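Long-range contact in putative cathepsin d (Ixodes ricinus, PDB 5N7Q), which probably acts as an aspartic endopeptidase of the pepsin-like A1 family and binds the inhibitor pepstatin A: residues A40-K52 and H56-Y68. Numbering follows the deposited sequence.
Sequences ANLWLPSSKCTTK and HHHRYDSSKSSTY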
loop_
_atom_site.group_PDB
_atom_site.type_symbol
_atom_site.label_atom_id
_atom_site.label_comp_id
_atom_site.label_asym_id
_atom_site.label_seq_id
_atom_site.Cartn_x
_atom_site.Cartn_y
_atom_site.Cartn_z
ATOM N N ALA A 40 9.276 -1.099 4.647
ATOM C CA ALA A 40 10.544 -0.599 4.071
ATOM C C ALA A 40 11.456 -1.685 3.488
ATOM O O ALA A 40 12.489 -1.343 2.915
ATOM C CB ALA A 40 11.310 0.250 5.079
ATOM N N ASN A 41 11.058 -2.951 3.573
ATOM C CA ASN A 41 11.921 -4.076 3.159
ATOM C C ASN A 41 11.480 -4.665 1.830
ATOM O O ASN A 41 10.270 -4.699 1.526
ATOM C CB ASN A 41 11.899 -5.179 4.214
ATOM C CG ASN A 41 12.629 -4.780 5.471
ATOM O OD1 ASN A 41 12.066 -4.096 6.308
ATOM N ND2 ASN A 41 13.905 -5.165 5.581
ATOM N N LEU A 42 12.455 -5.150 1.062
ATOM C CA LEU A 42 12.211 -5.982 -0.113
ATOM C C LEU A 42 12.446 -7.438 0.266
ATOM O O LEU A 42 13.475 -7.774 0.859
ATOM C CB LEU A 42 13.167 -5.611 -1.240
ATOM C CG LEU A 42 13.159 -6.472 -2.510
ATOM C CD1 LEU A 42 11.835 -6.555 -3.237
ATOM C CD2 LEU A 42 14.250 -5.919 -3.397
ATOM N N TRP A 43 11.511 -8.317 -0.090
ATOM C CA TRP A 43 11.773 -9.764 0.055
ATOM C C TRP A 43 11.070 -10.559 -1.029
ATOM O O TRP A 43 10.085 -10.114 -1.607
ATOM C CB TRP A 43 11.403 -10.298 1.444
ATOM C CG TRP A 43 9.946 -10.206 1.793
ATOM C CD1 TRP A 43 9.324 -9.176 2.488
ATOM C CD2 TRP A 43 8.916 -11.122 1.442
ATOM N NE1 TRP A 43 7.990 -9.421 2.584
ATOM C CE2 TRP A 43 7.697 -10.584 1.917
ATOM C CE3 TRP A 43 8.888 -12.319 0.715
ATOM C CZ2 TRP A 43 6.476 -11.250 1.766
ATOM C CZ3 TRP A 43 7.664 -12.979 0.562
ATOM C CH2 TRP A 43 6.485 -12.423 1.072
ATOM N N LEU A 44 11.634 -11.731 -1.298
ATOM C CA LEU A 44 11.170 -12.683 -2.318
ATOM C C LEU A 44 11.344 -14.091 -1.782
ATOM O O LEU A 44 12.192 -14.318 -0.902
ATOM C CB LEU A 44 11.971 -12.523 -3.609
ATOM C CG LEU A 44 11.782 -11.194 -4.351
ATOM C CD1 LEU A 44 12.861 -11.024 -5.379
ATOM C CD2 LEU A 44 10.370 -11.067 -4.917
ATOM N N PRO A 45 10.569 -15.062 -2.316
ATOM C CA PRO A 45 10.785 -16.457 -1.888
ATOM C C PRO A 45 12.160 -16.970 -2.317
ATOM O O PRO A 45 12.596 -16.688 -3.411
ATOM C CB PRO A 45 9.679 -17.223 -2.645
ATOM C CG PRO A 45 8.690 -16.157 -3.085
ATOM C CD PRO A 45 9.559 -14.980 -3.378
ATOM N N SER A 46 12.826 -17.722 -1.447
ATOM C CA SER A 46 14.169 -18.261 -1.746
ATOM C C SER A 46 14.112 -19.585 -2.516
ATOM O O SER A 46 13.272 -20.418 -2.220
ATOM C CB SER A 46 14.873 -18.545 -0.434
ATOM O OG SER A 46 16.209 -18.903 -0.645
ATOM N N SER A 47 15.062 -19.828 -3.409
ATOM C CA SER A 47 15.250 -21.169 -3.981
ATOM C C SER A 47 15.664 -22.198 -2.920
ATOM O O SER A 47 15.551 -23.389 -3.168
ATOM C CB SER A 47 16.300 -21.164 -5.065
ATOM O OG SER A 47 17.551 -20.721 -4.599
ATOM N N LYS A 48 16.139 -21.739 -1.764
ATOM C CA LYS A 48 16.463 -22.641 -0.636
ATOM C C LYS A 48 15.196 -23.138 0.089
ATOM O O LYS A 48 15.287 -23.948 1.007
ATOM C CB LYS A 48 17.353 -21.926 0.376
ATOM C CG LYS A 48 18.823 -21.783 0.016
ATOM C CD LYS A 48 19.087 -21.111 -1.299
ATOM C CE LYS A 48 20.581 -20.993 -1.593
ATOM N NZ LYS A 48 20.719 -20.529 -2.995
ATOM N N CYS A 49 14.028 -22.640 -0.318
ATOM C CA CYS A 49 12.732 -22.963 0.301
ATOM C C CYS A 49 11.980 -23.898 -0.636
ATOM O O CYS A 49 11.868 -23.611 -1.818
ATOM C CB CYS A 49 11.965 -21.646 0.511
ATOM S SG CYS A 49 10.271 -21.831 1.073
ATOM N N THR A 50 11.469 -25.007 -0.106
ATOM C CA THR A 50 10.732 -26.007 -0.907
ATOM C C THR A 50 9.334 -26.282 -0.339
ATOM O O THR A 50 8.759 -27.340 -0.594
ATOM C CB THR A 50 11.526 -27.327 -0.983
ATOM O OG1 THR A 50 11.732 -27.823 0.354
ATOM C CG2 THR A 50 12.868 -27.095 -1.688
ATOM N N THR A 51 8.783 -25.333 0.419
ATOM C CA THR A 51 7.412 -25.426 0.911
ATOM C C THR A 51 6.427 -25.309 -0.257
ATOM O O THR A 51 6.786 -24.855 -1.357
ATOM C CB THR A 51 7.081 -24.300 1.906
ATOM O OG1 THR A 51 7.195 -23.027 1.246
ATOM C CG2 THR A 51 7.989 -24.315 3.136
ATOM N N LYS A 52 5.176 -25.675 0.008
ATOM C CA LYS A 52 4.104 -25.508 -0.980
ATOM C C LYS A 52 4.075 -24.058 -1.485
ATOM O O LYS A 52 3.969 -23.798 -2.694
ATOM C CB LYS A 52 2.765 -25.904 -0.355
ATOM C CG LYS A 52 1.572 -25.840 -1.296
ATOM C CD LYS A 52 0.349 -26.528 -0.698
ATOM C CE LYS A 52 -0.337 -25.671 0.345
ATOM N NZ LYS A 52 -1.598 -26.304 0.851
ATOM N N HIS A 56 5.050 -22.776 -5.516
ATOM C CA HIS A 56 4.028 -22.140 -6.356
ATOM C C HIS A 56 4.207 -20.642 -6.512
ATOM O O HIS A 56 3.271 -19.938 -6.893
ATOM C CB HIS A 56 2.645 -22.494 -5.834
ATOM C CG HIS A 56 2.343 -23.939 -5.997
ATOM N ND1 HIS A 56 2.618 -24.865 -5.022
ATOM C CD2 HIS A 56 1.891 -24.634 -7.068
ATOM C CE1 HIS A 56 2.314 -26.070 -5.470
ATOM N NE2 HIS A 56 1.873 -25.953 -6.707
ATOM N N HIS A 57 5.417 -20.154 -6.248
ATOM C CA HIS A 57 5.771 -18.762 -6.513
ATOM C C HIS A 57 7.108 -18.716 -7.206
ATOM O O HIS A 57 7.803 -19.749 -7.289
ATOM C CB HIS A 57 5.764 -17.936 -5.218
ATOM C CG HIS A 57 4.386 -17.670 -4.711
ATOM N ND1 HIS A 57 3.703 -18.550 -3.897
ATOM C CD2 HIS A 57 3.530 -16.653 -4.969
ATOM C CE1 HIS A 57 2.500 -18.068 -3.655
ATOM N NE2 HIS A 57 2.363 -16.930 -4.312
ATOM N N HIS A 58 7.462 -17.568 -7.775
ATOM C CA HIS A 58 8.804 -17.400 -8.330
ATOM C C HIS A 58 9.834 -17.275 -7.213
ATOM O O HIS A 58 9.617 -16.578 -6.216
ATOM C CB HIS A 58 8.869 -16.234 -9.298
ATOM C CG HIS A 58 7.809 -16.287 -10.342
ATOM N ND1 HIS A 58 6.775 -15.379 -10.377
ATOM C CD2 HIS A 58 7.559 -17.186 -11.320
ATOM C CE1 HIS A 58 5.951 -15.695 -11.361
ATOM N NE2 HIS A 58 6.408 -16.784 -11.952
ATOM N N ARG A 59 10.937 -17.999 -7.366
ATOM C CA ARG A 59 11.998 -18.052 -6.350
ATOM C C ARG A 59 13.284 -17.420 -6.850
ATOM O O ARG A 59 13.601 -17.467 -8.053
ATOM C CB ARG A 59 12.218 -19.499 -5.885
ATOM C CG ARG A 59 11.002 -20.141 -5.234
ATOM C CD ARG A 59 11.156 -21.635 -4.951
ATOM N NE ARG A 59 11.504 -22.369 -6.156
ATOM C CZ ARG A 59 10.686 -22.669 -7.172
ATOM N NH1 ARG A 59 9.400 -22.317 -7.183
ATOM N NH2 ARG A 59 11.180 -23.331 -8.230
ATOM N N TYR A 60 13.997 -16.803 -5.924
ATOM C CA TYR A 60 15.309 -16.205 -6.208
ATOM C C TYR A 60 16.381 -17.257 -5.963
ATOM O O TYR A 60 16.433 -17.819 -4.856
ATOM C CB TYR A 60 15.528 -15.026 -5.293
ATOM C CG TYR A 60 16.950 -14.488 -5.365
ATOM C CD1 TYR A 60 17.434 -13.909 -6.511
ATOM C CD2 TYR A 60 17.808 -14.585 -4.284
ATOM C CE1 TYR A 60 18.739 -13.431 -6.591
ATOM C CE2 TYR A 60 19.086 -14.074 -4.328
ATOM C CZ TYR A 60 19.566 -13.505 -5.480
ATOM O OH TYR A 60 20.862 -13.026 -5.519
ATOM N N ASP A 61 17.220 -17.502 -6.989
ATOM C CA ASP A 61 18.336 -18.447 -6.870
ATOM C C ASP A 61 19.658 -17.672 -6.980
ATOM O O ASP A 61 20.116 -17.361 -8.049
ATOM C CB ASP A 61 18.257 -19.528 -7.934
ATOM C CG ASP A 61 19.290 -20.618 -7.722
ATOM O OD1 ASP A 61 20.237 -20.418 -6.936
ATOM O OD2 ASP A 61 19.163 -21.688 -8.360
ATOM N N SER A 62 20.253 -17.377 -5.838
ATOM C CA SER A 62 21.527 -16.664 -5.795
ATOM C C SER A 62 22.631 -17.318 -6.623
ATOM O O SER A 62 23.493 -16.626 -7.152
ATOM C CB SER A 62 21.980 -16.543 -4.342
ATOM O OG SER A 62 22.140 -17.816 -3.751
ATOM N N SER A 63 22.583 -18.647 -6.715
ATOM C CA SER A 63 23.657 -19.388 -7.354
ATOM C C SER A 63 23.701 -19.212 -8.856
ATOM O O SER A 63 24.704 -19.560 -9.470
ATOM C CB SER A 63 23.559 -20.888 -7.007
ATOM O OG SER A 63 22.555 -21.560 -7.761
ATOM N N LYS A 64 22.650 -18.644 -9.440
ATOM C CA LYS A 64 22.563 -18.385 -10.876
ATOM C C LYS A 64 22.824 -16.923 -11.198
ATOM O O LYS A 64 22.745 -16.538 -12.349
ATOM C CB LYS A 64 21.175 -18.780 -11.391
ATOM C CG LYS A 64 20.747 -20.205 -11.070
ATOM C CD LYS A 64 21.692 -21.247 -11.642
ATOM C CE LYS A 64 21.134 -22.657 -11.424
ATOM N NZ LYS A 64 22.085 -23.710 -11.882
ATOM N N SER A 65 23.099 -16.106 -10.178
ATOM C CA SER A 65 23.367 -14.689 -10.368
ATOM C C SER A 65 24.836 -14.329 -10.133
ATOM O O SER A 65 25.347 -14.488 -9.032
ATOM C CB SER A 65 22.491 -13.839 -9.429
ATOM O OG SER A 65 22.833 -12.480 -9.597
ATOM N N SER A 66 25.482 -13.768 -11.144
ATOM C CA SER A 66 26.880 -13.363 -11.041
ATOM C C SER A 66 27.097 -12.077 -10.253
ATOM O O SER A 66 28.233 -11.729 -9.961
ATOM C CB SER A 66 27.478 -13.225 -12.435
ATOM O OG SER A 66 26.830 -12.237 -13.192
ATOM N N THR A 67 26.022 -11.350 -9.939
ATOM C CA THR A 67 26.088 -10.139 -9.141
ATOM C C THR A 67 25.620 -10.318 -7.686
ATOM O O THR A 67 25.681 -9.372 -6.887
ATOM C CB THR A 67 25.318 -8.993 -9.832
ATOM O OG1 THR A 67 24.053 -9.473 -10.263
ATOM C CG2 THR A 67 26.134 -8.467 -11.039
ATOM N N TYR A 68 25.180 -11.537 -7.336
ATOM C CA TYR A 68 24.829 -11.867 -5.964
ATOM C C TYR A 68 25.981 -11.692 -4.992
ATOM O O TYR A 68 27.125 -12.086 -5.302
ATOM C CB TYR A 68 24.328 -13.300 -5.899
ATOM C CG TYR A 68 24.499 -14.009 -4.573
ATOM C CD1 TYR A 68 23.690 -13.712 -3.470
ATOM C CD2 TYR A 68 25.486 -14.998 -4.431
ATOM C CE1 TYR A 68 23.855 -14.369 -2.260
ATOM C CE2 TYR A 68 25.650 -15.657 -3.238
ATOM C CZ TYR A 68 24.835 -15.354 -2.162
ATOM O OH TYR A 68 25.018 -16.010 -0.963
HETATM O O HOH W 1 18.967 -18.279 -3.432
#
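Ser46 and Tyr60 form a single beta bridge, parallel in sense because both bonds centre on Tyr60. Tyr60 N donates to Pro45 O, nearly straight at 168°. Tyr60 O accepts from Ser47 N at 2.8 Å, with the donor above the carbonyl plane. Beyond the bridge the pairing passes to side chains. Lys48 leaves its backbone with CG anti to the carbonyl carbon and then bends at chi2 (56°), which carries NZ across toward Ser62. There Lys48 NZ donates to Ser62 OG at 3.2 Å. Its salt bridge to Asp61 OD1 is long, 4.0 Å. One water accepts from both Lys48 NZ and Ser62 N and donates to Tyr60 O, joining the lysine amine to two backbones. Ser63 N closes an Asx turn on Asp61 OD1, and Ser63 OG adds a second bond from the same face of the carboxylate plane. Before the bridge, the Pro45 ring lies against His58 O, with CD 3.3 Å from that oxygen, which is buried here without a polar partner in the model; Pro45 CG meets His57 CB. The aliphatic part of Arg59 runs past Pro45 CB and Ser46 O. At the far end, His56 ND1 donates almost in its ring plane to Lys52 O at 2.9 Å, directly after helix 52-55, which the Cys49-Cys54 disulfide ties back to the turn 46-49. This is structural packing away from the predicted catalytic aspartates, in the N-terminal half of the pepsin-like fold. It joins the end of strand 42-45, itself parallel to strand 103-112 and antiparallel to strand 123-126, to the loop leading into strand 69-79, whose Tyr60 hydroxyl reaches Asp91 of strand 82-95.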